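Local structure of PTS-dependent dihydroxyacetone kinase operon regulatory protein (4LRZ) at residues 63-66 and 72-75; 94-99 and 141-146; 152-157 and 191-196; 260-265 and 286-291. The protein activates transcription of the dhaKLM dihydroxyacetone kinase operon from a sigma-70 promoter and represses its own gene, this chain being the sensor domain of the regulator. All coordinates share one frame; numbering follows the deposited sequence.

Contact 1 (63-66 and 72-75); sequences DAWE and ECAL
In the GAF domain, Ala64 and Trp65 near the end of helix 51-66 meet Cys73, just before strand 74-79, and Leu75 in it. The chain turns through a short loop between them, and no hydrogen bond joins the two segments. Leu75 reaches toward the helix with one methyl, CD1, which does its touching. CD1 lies 4.2 Å from Ala64 CB. The same methyl is 4.1 Å from Trp65 CB and 4.1 Å from Trp65 N, so it sits against the root of the Trp65 side chain rather than against its ring. The indole itself is sent on toward Cys73. Trp65 CG stands opposite the backbone N across the first bond (chi1 176°), which carries the ring forward along the chain. There its far corner meets sulfur: Trp65 CZ3 lies 3.8 Å from Cys73 SG. The sulfur is 5.0 Å from the centroid of the six-membered ring and 67° off the ring normal. This is an oblique sulfur-aromatic contact. Asn88 and Asp90 also touch the Trp65 side chain. A bound ADP lies about 10 Å from the Trp65 side chain. On the helix, Asp63 makes a salt bridge with Arg183 of the second subunit. Ala74, between Cys73 and Leu75, points its CB away and packs on helix 91-99. Leu75 and Ala74 thus turn to opposite faces of the sheet. Helices packed on both faces of a central antiparallel sheet are typical of the GAF fold.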
loop_
_atom_site.group_PDB
_atom_site.type_symbol
_atom_site.label_atom_id
_atom_site.label_comp_id
_atom_site.label_asym_id
_atom_site.label_seq_id
_atom_site.Cartn_x
_atom_site.Cartn_y
_atom_site.Cartn_z
ATOM N N ASP F 63 -1.401 16.449 9.044
ATOM C CA ASP F 63 -2.507 16.645 8.128
ATOM C C ASP F 63 -3.873 16.588 8.834
ATOM O O ASP F 63 -4.771 17.360 8.498
ATOM C CB ASP F 63 -2.443 15.634 6.976
ATOM C CG ASP F 63 -1.222 15.867 6.029
ATOM O OD1 ASP F 63 -1.142 15.191 4.979
ATOM O OD2 ASP F 63 -0.334 16.721 6.307
ATOM N N ALA F 64 -4.045 15.691 9.805
ATOM C CA ALA F 64 -5.363 15.560 10.433
ATOM C C ALA F 64 -5.603 16.852 11.171
ATOM O O ALA F 64 -6.697 17.388 11.124
ATOM C CB ALA F 64 -5.453 14.364 11.396
ATOM N N TRP F 65 -4.554 17.359 11.807
ATOM C CA TRP F 65 -4.645 18.600 12.588
ATOM C C TRP F 65 -5.012 19.803 11.702
ATOM O O TRP F 65 -5.953 20.543 11.998
ATOM C CB TRP F 65 -3.336 18.854 13.361
ATOM C CG TRP F 65 -3.336 20.134 14.096
ATOM C CD1 TRP F 65 -2.414 21.128 14.005
ATOM C CD2 TRP F 65 -4.337 20.585 15.020
ATOM N NE1 TRP F 65 -2.776 22.174 14.819
ATOM C CE2 TRP F 65 -3.948 21.862 15.461
ATOM C CE3 TRP F 65 -5.523 20.026 15.519
ATOM C CZ2 TRP F 65 -4.712 22.614 16.377
ATOM C CZ3 TRP F 65 -6.284 20.768 16.412
ATOM C CH2 TRP F 65 -5.874 22.058 16.830
ATOM N N GLU F 66 -4.254 19.986 10.631
ATOM C CA GLU F 66 -4.468 21.065 9.674
ATOM C C GLU F 66 -5.941 21.244 9.263
ATOM O O GLU F 66 -6.417 22.350 9.272
ATOM C CB GLU F 66 -3.613 20.844 8.417
ATOM C CG GLU F 66 -3.677 22.053 7.457
ATOM C CD GLU F 66 -3.173 21.771 6.040
ATOM O OE1 GLU F 66 -3.447 22.621 5.144
ATOM O OE2 GLU F 66 -2.499 20.726 5.824
ATOM N N GLU F 72 -9.972 22.383 20.568
ATOM C CA GLU F 72 -9.193 22.003 21.768
ATOM C C GLU F 72 -8.952 20.495 21.792
ATOM O O GLU F 72 -9.761 19.745 22.338
ATOM C CB GLU F 72 -9.912 22.433 23.055
ATOM C CG GLU F 72 -9.899 23.956 23.361
ATOM C CD GLU F 72 -10.853 24.362 24.499
ATOM O OE1 GLU F 72 -11.865 25.040 24.195
ATOM O OE2 GLU F 72 -10.612 24.018 25.692
ATOM N N CYS F 73 -7.866 20.043 21.167
ATOM C CA CYS F 73 -7.572 18.633 21.152
ATOM C C CYS F 73 -6.100 18.367 20.870
ATOM O O CYS F 73 -5.366 19.256 20.489
ATOM C CB CYS F 73 -8.446 17.873 20.146
ATOM S SG CYS F 73 -7.842 17.961 18.458
ATOM N N ALA F 74 -5.684 17.128 21.074
ATOM C CA ALA F 74 -4.305 16.738 20.897
ATOM C C ALA F 74 -4.332 15.396 20.230
ATOM O O ALA F 74 -5.239 14.573 20.459
ATOM C CB ALA F 74 -3.635 16.630 22.249
ATOM N N LEU F 75 -3.302 15.141 19.450
ATOM C CA LEU F 75 -3.162 13.858 18.786
ATOM C C LEU F 75 -1.823 13.255 19.258
ATOM O O LEU F 75 -0.822 13.993 19.402
ATOM C CB LEU F 75 -3.191 14.073 17.275
ATOM C CG LEU F 75 -4.501 14.636 16.672
ATOM C CD1 LEU F 75 -4.280 15.368 15.324
ATOM C CD2 LEU F 75 -5.515 13.534 16.480
#

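Contact 2 (94-99 and 141-146); sequences LQQLSA and WNWAFC
Leu97 lays its methyl CD2 over one face of the Trp143 indole. CD2 is 3.7 Å from the centroid of the six-membered ring and only 9° off the ring normal, a well-formed CH-pi contact. Leu97 CG follows it and comes 3.8 Å from Trp143 CH2. The other methyl, CD1, is 4.1 Å from Trp143 CZ3. Leucine branch and indole cross at a slant. The Trp143 ring gets there because CG is placed beside the backbone N and opposite the carbonyl carbon, with CB directed at the helix. Gln96 reaches the CH2-CZ2 end of the same six-membered ring, its OE1 meeting it obliquely. Its extended chain brings OE1 to 3.8 Å from Trp143 CH2, while its CB is 4.1 Å from Trp143 CZ2. The amide stands steeply to the indole, the planes 79° apart. Phe145, two residues along the strand from Trp143, adds a lighter touch: its CZ is 4.3 Å from Leu97 CD2. An alanine in place of Trp143 is likely to open a gap beside Leu97 and leave its CD2 without the aromatic face it rests on. Segment 94-99 of helix 91-99 runs across segment 143-146 of strand 143-151, their directions 98° apart. Leu97 also touches Ala74 and Phe76 of strand 74-79 and Ala164 of strand 157-166. Helix 91-99 therefore packs on one face of the GAF sheet, while Cys146 touches helix 174-211.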
loop_
_atom_site.group_PDB
_atom_site.type_symbol
_atom_site.label_atom_id
_atom_site.label_comp_id
_atom_site.label_asym_id
_atom_site.label_seq_id
_atom_site.Cartn_x
_atom_site.Cartn_y
_atom_site.Cartn_z
ATOM N N LEU F 94 -2.189 20.640 24.598
ATOM C CA LEU F 94 -0.900 20.006 24.824
ATOM C C LEU F 94 -0.255 20.465 26.107
ATOM O O LEU F 94 0.354 19.638 26.796
ATOM C CB LEU F 94 0.065 20.250 23.680
ATOM C CG LEU F 94 -0.334 19.478 22.424
ATOM C CD1 LEU F 94 0.442 19.946 21.160
ATOM C CD2 LEU F 94 -0.190 17.978 22.697
ATOM N N GLN F 95 -0.381 21.746 26.457
ATOM C CA GLN F 95 0.148 22.127 27.759
ATOM C C GLN F 95 -0.654 21.528 28.918
ATOM O O GLN F 95 -0.045 21.097 29.888
ATOM C CB GLN F 95 0.449 23.646 27.930
ATOM C CG GLN F 95 -0.728 24.567 28.296
ATOM C CD GLN F 95 -1.149 24.590 29.791
ATOM O OE1 GLN F 95 -0.429 24.102 30.681
ATOM N NE2 GLN F 95 -2.332 25.186 30.063
ATOM N N GLN F 96 -1.985 21.470 28.819
ATOM C CA GLN F 96 -2.799 20.830 29.867
ATOM C C GLN F 96 -2.485 19.323 30.061
ATOM O O GLN F 96 -2.366 18.835 31.192
ATOM C CB GLN F 96 -4.289 21.035 29.623
ATOM C CG GLN F 96 -4.694 22.504 29.570
ATOM C CD GLN F 96 -6.137 22.741 29.109
ATOM O OE1 GLN F 96 -6.846 21.815 28.704
ATOM N NE2 GLN F 96 -6.579 23.998 29.182
ATOM N N LEU F 97 -2.317 18.592 28.967
ATOM C CA LEU F 97 -1.991 17.175 29.042
ATOM C C LEU F 97 -0.582 16.977 29.585
ATOM O O LEU F 97 -0.311 16.040 30.337
ATOM C CB LEU F 97 -2.148 16.514 27.672
ATOM C CG LEU F 97 -3.613 16.423 27.289
ATOM C CD1 LEU F 97 -3.751 16.162 25.772
ATOM C CD2 LEU F 97 -4.278 15.357 28.163
ATOM N N SER F 98 0.296 17.907 29.230
ATOM C CA SER F 98 1.659 17.953 29.728
ATOM C C SER F 98 1.662 18.217 31.265
ATOM O O SER F 98 2.364 17.552 31.999
ATOM C CB SER F 98 2.450 18.987 28.924
ATOM O OG SER F 98 3.748 19.187 29.446
ATOM N N ALA F 99 0.826 19.126 31.746
ATOM C CA ALA F 99 0.656 19.334 33.191
ATOM C C ALA F 99 0.234 18.056 33.944
ATOM O O ALA F 99 0.629 17.850 35.083
ATOM C CB ALA F 99 -0.335 20.506 33.488
ATOM N N TRP F 141 -11.283 12.382 34.452
ATOM C CA TRP F 141 -12.738 12.549 34.277
ATOM C C TRP F 141 -13.129 13.763 33.421
ATOM O O TRP F 141 -14.235 13.832 32.921
ATOM C CB TRP F 141 -13.464 12.576 35.619
ATOM C CG TRP F 141 -13.504 11.205 36.345
ATOM C CD1 TRP F 141 -12.796 10.067 36.019
ATOM C CD2 TRP F 141 -14.273 10.865 37.520
ATOM N NE1 TRP F 141 -13.085 9.058 36.901
ATOM C CE2 TRP F 141 -13.983 9.511 37.831
ATOM C CE3 TRP F 141 -15.174 11.574 38.339
ATOM C CZ2 TRP F 141 -14.565 8.847 38.931
ATOM C CZ3 TRP F 141 -15.755 10.914 39.445
ATOM C CH2 TRP F 141 -15.446 9.565 39.726
ATOM N N ASN F 142 -12.208 14.700 33.264
ATOM C CA ASN F 142 -12.422 15.832 32.384
ATOM C C ASN F 142 -12.079 15.591 30.928
ATOM O O ASN F 142 -12.326 16.460 30.119
ATOM C CB ASN F 142 -11.635 17.031 32.899
ATOM C CG ASN F 142 -12.154 17.493 34.192
ATOM O OD1 ASN F 142 -11.489 17.347 35.220
ATOM N ND2 ASN F 142 -13.407 17.963 34.192
ATOM N N TRP F 143 -11.531 14.412 30.626
ATOM C CA TRP F 143 -11.021 14.059 29.312
ATOM C C TRP F 143 -11.826 12.971 28.620
ATOM O O TRP F 143 -12.474 12.131 29.275
ATOM C CB TRP F 143 -9.541 13.663 29.416
ATOM C CG TRP F 143 -8.780 14.795 29.885
ATOM C CD1 TRP F 143 -8.599 15.182 31.184
ATOM C CD2 TRP F 143 -8.209 15.822 29.082
ATOM N NE1 TRP F 143 -7.901 16.365 31.239
ATOM C CE2 TRP F 143 -7.643 16.778 29.962
ATOM C CE3 TRP F 143 -8.100 16.022 27.703
ATOM C CZ2 TRP F 143 -6.986 17.909 29.507
ATOM C CZ3 TRP F 143 -7.426 17.122 27.256
ATOM C CH2 TRP F 143 -6.880 18.060 28.153
ATOM N N ALA F 144 -11.807 13.040 27.290
ATOM C CA ALA F 144 -12.231 11.976 26.416
ATOM C C ALA F 144 -10.973 11.481 25.675
ATOM O O ALA F 144 -10.160 12.299 25.228
ATOM C CB ALA F 144 -13.278 12.506 25.401
ATOM N N PHE F 145 -10.805 10.166 25.527
ATOM C CA PHE F 145 -9.727 9.615 24.681
ATOM C C PHE F 145 -10.312 8.683 23.610
ATOM O O PHE F 145 -11.250 7.941 23.886
ATOM C CB PHE F 145 -8.673 8.879 25.525
ATOM C CG PHE F 145 -7.826 9.796 26.369
ATOM C CD1 PHE F 145 -6.654 10.350 25.868
ATOM C CD2 PHE F 145 -8.194 10.122 27.643
ATOM C CE1 PHE F 145 -5.867 11.213 26.653
ATOM C CE2 PHE F 145 -7.422 10.982 28.421
ATOM C CZ PHE F 145 -6.272 11.514 27.937
ATOM N N CYS F 146 -9.814 8.779 22.385
ATOM C CA CYS F 146 -10.103 7.787 21.364
ATOM C C CYS F 146 -8.773 7.213 20.934
ATOM O O CYS F 146 -7.774 7.940 20.820
ATOM C CB CYS F 146 -10.732 8.426 20.120
ATOM S SG CYS F 146 -12.324 9.213 20.396
#

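Contact 3 (152-157 and 191-196); sequences DSKGRL and TDSLLA
Ser193 is the residue of helix 174-211 that meets Ser153 and Lys154 in the hairpin turn between strands 143-151 and 157-166. Along 191-196, Thr191 comes first, buried against Thr191 of the second subunit. Asp192 forms a salt bridge with a basic side chain of another protein in the assembly. Ser193 turns its CB to the hairpin. Its OG lies 3.4 Å from Ser153 CB, and the two CB atoms, of Ser153 and Ser193, are 3.6 Å apart. The same OG makes a weak hydrogen bond back to the Leu190 carbonyl of its own helix. Lys154 bends three times along its chain and brings NZ to 4.0 Å from Ser193 OG, a loose approach. Leu194 and Leu195 then pack on Thr191 and Leu194 of the second subunit, and Ala196 N closes a helical turn on Asp192 O. The turn that faces this helix is braced from within. Arg156 NH2 binds Asp152 OD2 at 2.9 Å, with an N-H...O angle of 151°, and the carboxylate oxygen lies at the guanidinium edge, 13° out of its plane. The contact is thus a small one at the surface. It sets the tip of the GAF hairpin beside the long helix 174-211, which pairs with the other subunit and leads on to the PAS domain.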
loop_
_atom_site.group_PDB
_atom_site.type_symbol
_atom_site.label_atom_id
_atom_site.label_comp_id
_atom_site.label_asym_id
_atom_site.label_seq_id
_atom_site.Cartn_x
_atom_site.Cartn_y
_atom_site.Cartn_z
ATOM N N ASP F 152 1.777 -3.911 11.851
ATOM C CA ASP F 152 2.929 -4.112 10.975
ATOM C C ASP F 152 2.668 -4.235 9.482
ATOM O O ASP F 152 1.610 -3.853 8.955
ATOM C CB ASP F 152 3.663 -5.416 11.399
ATOM C CG ASP F 152 4.779 -5.140 12.313
ATOM O OD1 ASP F 152 5.083 -3.939 12.443
ATOM O OD2 ASP F 152 5.352 -6.077 12.914
ATOM N N SER F 153 3.701 -4.756 8.826
ATOM C CA SER F 153 3.675 -5.233 7.457
ATOM C C SER F 153 3.279 -6.725 7.577
ATOM O O SER F 153 2.729 -7.321 6.671
ATOM C CB SER F 153 5.093 -5.060 6.846
ATOM O OG SER F 153 5.965 -4.232 7.683
ATOM N N LYS F 154 3.506 -7.281 8.759
ATOM C CA LYS F 154 3.483 -8.714 9.028
ATOM C C LYS F 154 2.412 -9.044 10.063
ATOM O O LYS F 154 2.386 -10.147 10.617
ATOM C CB LYS F 154 4.872 -9.139 9.560
ATOM C CG LYS F 154 6.072 -8.855 8.600
ATOM C CD LYS F 154 6.296 -9.973 7.518
ATOM C CE LYS F 154 6.191 -9.456 6.039
ATOM N NZ LYS F 154 7.080 -8.288 5.699
ATOM N N GLY F 155 1.567 -8.060 10.366
ATOM C CA GLY F 155 0.347 -8.264 11.142
ATOM C C GLY F 155 0.352 -8.078 12.650
ATOM O O GLY F 155 -0.690 -8.266 13.276
ATOM N N ARG F 156 1.494 -7.737 13.259
ATOM C CA ARG F 156 1.498 -7.533 14.727
ATOM C C ARG F 156 1.462 -6.075 15.131
ATOM O O ARG F 156 1.682 -5.183 14.307
ATOM C CB ARG F 156 2.656 -8.251 15.451
ATOM C CG ARG F 156 4.007 -8.228 14.755
ATOM C CD ARG F 156 5.157 -8.032 15.776
ATOM N NE ARG F 156 6.182 -9.066 15.642
ATOM C CZ ARG F 156 7.138 -9.087 14.709
ATOM N NH1 ARG F 156 8.015 -10.110 14.672
ATOM N NH2 ARG F 156 7.217 -8.099 13.808
ATOM N N LEU F 157 1.190 -5.864 16.418
ATOM C CA LEU F 157 0.941 -4.548 16.983
ATOM C C LEU F 157 2.236 -3.737 16.998
ATOM O O LEU F 157 3.318 -4.224 17.342
ATOM C CB LEU F 157 0.310 -4.660 18.373
ATOM C CG LEU F 157 0.158 -3.439 19.293
ATOM C CD1 LEU F 157 -1.067 -2.645 18.956
ATOM C CD2 LEU F 157 0.097 -3.931 20.747
ATOM N N THR F 191 2.877 -0.962 2.149
ATOM C CA THR F 191 3.349 -0.608 0.817
ATOM C C THR F 191 4.879 -0.465 0.791
ATOM O O THR F 191 5.484 -0.875 -0.176
ATOM C CB THR F 191 2.631 0.604 0.132
ATOM O OG1 THR F 191 3.212 1.826 0.570
ATOM C CG2 THR F 191 1.166 0.641 0.445
ATOM N N ASP F 192 5.493 0.045 1.864
ATOM C CA ASP F 192 6.974 0.038 1.985
ATOM C C ASP F 192 7.508 -1.392 1.860
ATOM O O ASP F 192 8.504 -1.651 1.169
ATOM C CB ASP F 192 7.471 0.640 3.316
ATOM C CG ASP F 192 7.583 2.187 3.290
ATOM O OD1 ASP F 192 7.431 2.800 2.207
ATOM O OD2 ASP F 192 7.817 2.803 4.361
ATOM N N SER F 193 6.843 -2.324 2.524
ATOM C CA SER F 193 7.329 -3.699 2.517
ATOM C C SER F 193 7.061 -4.414 1.172
ATOM O O SER F 193 7.851 -5.234 0.742
ATOM C CB SER F 193 6.834 -4.464 3.743
ATOM O OG SER F 193 5.705 -5.249 3.459
ATOM N N LEU F 194 6.012 -4.008 0.456
ATOM C CA LEU F 194 5.752 -4.578 -0.875
ATOM C C LEU F 194 6.830 -4.170 -1.879
ATOM O O LEU F 194 7.259 -4.984 -2.667
ATOM C CB LEU F 194 4.352 -4.213 -1.383
ATOM C CG LEU F 194 3.223 -4.867 -0.605
ATOM C CD1 LEU F 194 1.867 -4.208 -0.900
ATOM C CD2 LEU F 194 3.178 -6.369 -0.852
ATOM N N LEU F 195 7.243 -2.909 -1.822
ATOM C CA LEU F 195 8.301 -2.352 -2.653
ATOM C C LEU F 195 9.644 -3.015 -2.341
ATOM O O LEU F 195 10.381 -3.398 -3.239
ATOM C CB LEU F 195 8.374 -0.838 -2.462
ATOM C CG LEU F 195 7.387 0.064 -3.238
ATOM C CD1 LEU F 195 7.259 1.490 -2.606
ATOM C CD2 LEU F 195 7.771 0.172 -4.727
ATOM N N ALA F 196 9.933 -3.212 -1.066
ATOM C CA ALA F 196 11.109 -3.997 -0.674
ATOM C C ALA F 196 11.028 -5.463 -1.196
ATOM O O ALA F 196 12.017 -5.995 -1.714
ATOM C CB ALA F 196 11.327 -3.924 0.871
#

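Contact 4 (260-265 and 286-291); sequences QAIKQA and ITLKPI
Leu288 of strand 281-293 points at helix 256-264 and makes the apolar contacts here. All go through one methyl. Leu288 CD2 lies 4.2 Å from Ile262 CG1 and 4.3 Å from Ala261 CB, so it sits against two consecutive helix residues. The Leu288 and Ile262 side chains cross at about a right angle. With CG opposite the backbone N across the first bond (chi1 -179°), Leu288 stretches from the strand toward the helix. Ile262 places CG1 beside its own backbone N, and this is the branch that faces Leu288. The second kind of contact joins a carbonyl to a ring. Pro290 CG comes 3.7 Å from Ala265 O, and Pro290 CB lies 4.1 Å from the same oxygen. Ala265 has left helical backbone angles, with a positive phi of 46°, and its carbonyl rests against CG and CB of the Pro290 ring. No hydrogen bond joins the two segments. Gln264 N bonds Gln260 O at 3.0 Å near the end of the helix. In the strand, the backbone of Leu288 pairs with Leu268, and that of Lys289 with Ile300. Lys289 NZ makes a salt bridge with Glu210 of the second subunit. Leu258 and Leu268 pack on Leu288 from the same chain, and Phe299 of strand 296-304 touches it too. Helix 256-264 thus lies against the PAS sheet on strand 281-293, which runs between strands 271-276 and 296-304.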
loop_
_atom_site.group_PDB
_atom_site.type_symbol
_atom_site.label_atom_id
_atom_site.label_comp_id
_atom_site.label_asym_id
_atom_site.label_seq_id
_atom_site.Cartn_x
_atom_site.Cartn_y
_atom_site.Cartn_z
ATOM N N GLN F 260 7.736 -14.133 -37.711
ATOM C CA GLN F 260 6.559 -14.982 -37.818
ATOM C C GLN F 260 6.152 -15.407 -36.417
ATOM O O GLN F 260 5.090 -15.010 -35.926
ATOM C CB GLN F 260 6.844 -16.201 -38.715
ATOM C CG GLN F 260 5.646 -17.132 -38.963
ATOM C CD GLN F 260 5.904 -18.145 -40.076
ATOM O OE1 GLN F 260 6.645 -17.877 -41.031
ATOM N NE2 GLN F 260 5.278 -19.315 -39.963
ATOM N N ALA F 261 7.026 -16.179 -35.772
ATOM C CA ALA F 261 6.802 -16.662 -34.409
ATOM C C ALA F 261 6.322 -15.561 -33.448
ATOM O O ALA F 261 5.364 -15.787 -32.701
ATOM C CB ALA F 261 8.050 -17.364 -33.873
ATOM N N ILE F 262 6.960 -14.384 -33.492
ATOM C CA ILE F 262 6.593 -13.235 -32.642
ATOM C C ILE F 262 5.160 -12.718 -32.847
ATOM O O ILE F 262 4.505 -12.311 -31.884
ATOM C CB ILE F 262 7.603 -12.069 -32.782
ATOM C CG1 ILE F 262 8.852 -12.354 -31.938
ATOM C CG2 ILE F 262 6.960 -10.729 -32.389
ATOM C CD1 ILE F 262 10.126 -11.773 -32.495
ATOM N N LYS F 263 4.694 -12.719 -34.098
ATOM C CA LYS F 263 3.308 -12.359 -34.443
ATOM C C LYS F 263 2.317 -13.454 -34.005
ATOM O O LYS F 263 1.186 -13.173 -33.606
ATOM C CB LYS F 263 3.214 -12.117 -35.956
ATOM C CG LYS F 263 1.808 -11.917 -36.512
ATOM C CD LYS F 263 1.822 -11.054 -37.775
ATOM C CE LYS F 263 2.190 -9.603 -37.450
ATOM N NZ LYS F 263 2.043 -8.717 -38.635
ATOM N N GLN F 264 2.795 -14.694 -34.061
ATOM C CA GLN F 264 2.018 -15.917 -33.852
ATOM C C GLN F 264 2.035 -16.387 -32.380
ATOM O O GLN F 264 1.410 -17.409 -32.043
ATOM C CB GLN F 264 2.641 -17.003 -34.736
ATOM C CG GLN F 264 1.700 -17.918 -35.486
ATOM C CD GLN F 264 2.480 -18.998 -36.237
ATOM O OE1 GLN F 264 2.670 -18.909 -37.451
ATOM N NE2 GLN F 264 2.967 -20.003 -35.503
ATOM N N ALA F 265 2.759 -15.638 -31.526
ATOM C CA ALA F 265 2.988 -15.950 -30.094
ATOM C C ALA F 265 3.372 -17.411 -29.873
ATOM O O ALA F 265 2.954 -18.041 -28.900
ATOM C CB ALA F 265 1.780 -15.559 -29.239
ATOM N N ILE F 286 18.894 -19.830 -31.160
ATOM C CA ILE F 286 18.045 -19.068 -30.275
ATOM C C ILE F 286 16.957 -19.917 -29.656
ATOM O O ILE F 286 16.699 -21.021 -30.114
ATOM C CB ILE F 286 17.389 -17.900 -31.023
ATOM C CG1 ILE F 286 16.311 -18.420 -31.970
ATOM C CG2 ILE F 286 18.435 -17.089 -31.765
ATOM C CD1 ILE F 286 15.207 -17.460 -32.242
ATOM N N THR F 287 16.334 -19.379 -28.608
ATOM C CA THR F 287 15.051 -19.856 -28.071
ATOM C C THR F 287 14.165 -18.641 -27.894
ATOM O O THR F 287 14.636 -17.578 -27.504
ATOM C CB THR F 287 15.216 -20.605 -26.718
ATOM O OG1 THR F 287 15.654 -21.949 -26.963
ATOM C CG2 THR F 287 13.905 -20.671 -25.940
ATOM N N LEU F 288 12.889 -18.781 -28.216
ATOM C CA LEU F 288 11.944 -17.700 -27.988
ATOM C C LEU F 288 10.886 -18.154 -27.033
ATOM O O LEU F 288 10.173 -19.097 -27.307
ATOM C CB LEU F 288 11.278 -17.207 -29.276
ATOM C CG LEU F 288 10.315 -16.047 -28.968
ATOM C CD1 LEU F 288 11.049 -14.720 -29.006
ATOM C CD2 LEU F 288 9.140 -16.018 -29.925
ATOM N N LYS F 289 10.781 -17.447 -25.920
ATOM C CA LYS F 289 9.848 -17.783 -24.854
ATOM C C LYS F 289 8.777 -16.712 -24.762
ATOM O O LYS F 289 9.047 -15.614 -24.311
ATOM C CB LYS F 289 10.597 -17.916 -23.526
ATOM C CG LYS F 289 9.731 -18.107 -22.305
ATOM C CD LYS F 289 9.168 -19.519 -22.192
ATOM C CE LYS F 289 8.886 -19.865 -20.754
ATOM N NZ LYS F 289 7.884 -20.953 -20.658
ATOM N N PRO F 290 7.565 -17.010 -25.238
ATOM C CA PRO F 290 6.421 -16.101 -25.010
ATOM C C PRO F 290 6.056 -16.045 -23.547
ATOM O O PRO F 290 6.189 -17.054 -22.850
ATOM C CB PRO F 290 5.266 -16.776 -25.779
ATOM C CG PRO F 290 5.941 -17.734 -26.756
ATOM C CD PRO F 290 7.202 -18.184 -26.062
ATOM N N ILE F 291 5.605 -14.886 -23.078
ATOM C CA ILE F 291 5.024 -14.772 -21.736
ATOM C C ILE F 291 3.649 -14.165 -21.898
ATOM O O ILE F 291 3.519 -13.022 -22.356
ATOM C CB ILE F 291 5.843 -13.847 -20.796
ATOM C CG1 ILE F 291 7.273 -14.345 -20.608
ATOM C CG2 ILE F 291 5.148 -13.697 -19.421
ATOM C CD1 ILE F 291 8.221 -13.237 -20.049
#

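In the fold
From the N terminus, the contacts follow one another in series, and none nests within or crosses another. Contact 1 closes a short loop between helix 51-66 and the first strand of the GAF sheet. Contact 2 closes a longer excursion, from helix 91-99 to strand 143-151. These two touch through Ala74 with Leu94 and Leu97, and both reach the same sheet. Contact 3 closes the span from the 152-157 turn through strand 157-166 to helix 174-211. That helix leads to the PAS domain. There contact 4 closes the span from helix 256-264 through strands 268-269 and 271-276 to strand 281-293. Its centre is about 68 Å from that of contact 2. Contacts 3 and 4 both touch the second subunit.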